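Local coordinates for 34L protein (Yaba-like disease virus, PDB 1SFU), which binds left-handed Z-DNA through its N-terminal Zalpha domain and probably helps the virus suppress host antiviral responses triggered by double-stranded RNA, at a contact of chain A with DNA. Numbering follows the deposited sequence.

A contact of chain A with DNA. Residues 43-44, 47, 51. With nucleotides of chain B.
Tyr51 and Asn47 each hydrogen-bond a phosphate of the Z-DNA backbone, and the two phosphates are successive ones. The Tyr51 hydroxyl OH donates to the phosphate oxygen OP1 of DC4 at 2.6 Å, and this oxygen lies in the plane of the phenol ring, at its edge. Asn47 ND2 donates to OP1 of DG5 at 2.6 Å; with 151° at the hydrogen and the acceptor close to the amide plane, the bond is well formed.

The aromatic contact uses a face of the same tyrosine. C8 of the DG5 base sits over the ring centre, 3.6 Å from Tyr51 CE1, and the ring planes meet at 60°, so the purine points its C8 edge into the phenol face. DG5 is syn, as guanines are in Z-DNA, and presents C8 in this way, which makes the contact a likely conformational probe. With chi1 at -74°, CG lies anti to the carbonyl carbon and the ring reaches base and phosphate together.

Charge and water complete the grip. Lys43, its chain bent at chi3 and chi4, brings NZ to 3.7 Å from OP1 of DG5 in a long salt bridge, and NZ also meets water 2 at 3.2 Å, a water that in turn contacts OP2 of DC4. Water 1 joins Asn47 OD1, at 2.7 Å, to OP1 of DC4, so the amide engages both phosphates. The extended Lys44 lays its aliphatic stem beside the DG5 phosphate, with CB 3.3 Å from OP2.

All four residues project from helix 43-55, the recognition helix of this winged helix-turn-helix domain, with Lys43, Lys44 and Asn47 at the DG5 phosphate and Tyr51 further along the helix at the DC4 phosphate and the guanine.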
# COMPACT_ATOMS: atom_id res chain seq x y z
N LYS A 43 -10.42 -7.71 -4.80
CA LYS A 43 -10.43 -6.26 -4.90
C LYS A 43 -9.05 -5.73 -5.29
O LYS A 43 -8.94 -4.76 -6.03
CB LYS A 43 -10.89 -5.64 -3.57
CG LYS A 43 -11.19 -4.15 -3.64
CD LYS A 43 -11.86 -3.63 -2.36
CE LYS A 43 -10.95 -3.75 -1.14
NZ LYS A 43 -9.71 -2.93 -1.29
N LYS A 44 -8.00 -6.38 -4.80
CA LYS A 44 -6.65 -5.95 -5.15
C LYS A 44 -6.43 -6.04 -6.66
O LYS A 44 -5.85 -5.14 -7.27
CB LYS A 44 -5.59 -6.79 -4.43
CG LYS A 44 -4.17 -6.43 -4.87
CD LYS A 44 -3.08 -7.19 -4.10
CE LYS A 44 -1.70 -6.75 -4.59
NZ LYS A 44 -0.57 -7.36 -3.85
N ASN A 47 -8.35 -3.26 -8.43
CA ASN A 47 -7.68 -1.96 -8.29
C ASN A 47 -6.45 -1.84 -9.19
O ASN A 47 -6.21 -0.79 -9.78
CB ASN A 47 -7.24 -1.72 -6.83
CG ASN A 47 -8.34 -1.09 -5.99
OD1 ASN A 47 -9.11 -0.26 -6.47
ND2 ASN A 47 -8.39 -1.46 -4.71
N TYR A 51 -6.55 1.50 -11.79
CA TYR A 51 -5.57 2.58 -11.86
C TYR A 51 -4.82 2.58 -13.19
O TYR A 51 -4.43 3.63 -13.68
CB TYR A 51 -4.60 2.52 -10.67
CG TYR A 51 -5.25 2.99 -9.39
CD1 TYR A 51 -5.82 2.09 -8.48
CD2 TYR A 51 -5.37 4.35 -9.12
CE1 TYR A 51 -6.48 2.54 -7.33
CE2 TYR A 51 -6.02 4.82 -7.98
CZ TYR A 51 -6.58 3.91 -7.09
OH TYR A 51 -7.24 4.39 -5.98
P DC B 4 -7.86 2.37 -2.89
OP1 DC B 4 -8.22 2.70 -4.30
OP2 DC B 4 -8.42 1.15 -2.27
O5' DC B 4 -6.27 2.33 -2.73
C5' DC B 4 -5.45 1.68 -3.68
C4' DC B 4 -4.52 0.71 -3.00
O4' DC B 4 -3.61 1.42 -2.11
C3' DC B 4 -5.22 -0.34 -2.13
O3' DC B 4 -4.55 -1.61 -2.25
C2' DC B 4 -5.02 0.17 -0.72
C1' DC B 4 -3.65 0.81 -0.82
N1 DC B 4 -3.41 1.86 0.18
C2 DC B 4 -2.66 1.55 1.30
O2 DC B 4 -2.20 0.40 1.41
N3 DC B 4 -2.44 2.50 2.25
C4 DC B 4 -2.95 3.72 2.09
N4 DC B 4 -2.72 4.63 3.05
C5 DC B 4 -3.73 4.07 0.95
C6 DC B 4 -3.93 3.12 0.02
P DG B 5 -5.13 -2.71 -3.27
OP1 DG B 5 -6.60 -2.61 -3.28
OP2 DG B 5 -4.47 -4.01 -2.99
O5' DG B 5 -4.61 -2.19 -4.68
C5' DG B 5 -3.22 -2.05 -4.92
C4' DG B 5 -2.97 -1.41 -6.27
O4' DG B 5 -3.59 -0.11 -6.30
C3' DG B 5 -1.49 -1.17 -6.55
O3' DG B 5 -1.02 -2.19 -7.44
C2' DG B 5 -1.50 0.11 -7.38
C1' DG B 5 -2.79 0.82 -7.00
N9 DG B 5 -2.63 1.99 -6.14
C8 DG B 5 -3.13 3.25 -6.39
N7 DG B 5 -2.88 4.10 -5.42
C5 DG B 5 -2.18 3.36 -4.48
C6 DG B 5 -1.66 3.74 -3.22
O6 DG B 5 -1.74 4.85 -2.66
N1 DG B 5 -1.00 2.69 -2.59
C2 DG B 5 -0.87 1.42 -3.11
N2 DG B 5 -0.21 0.54 -2.34
N3 DG B 5 -1.36 1.04 -4.28
C4 DG B 5 -2.00 2.06 -4.91
O HOH W 1 -10.50 1.87 -5.58
O HOH W 2 -10.49 -0.07 -2.51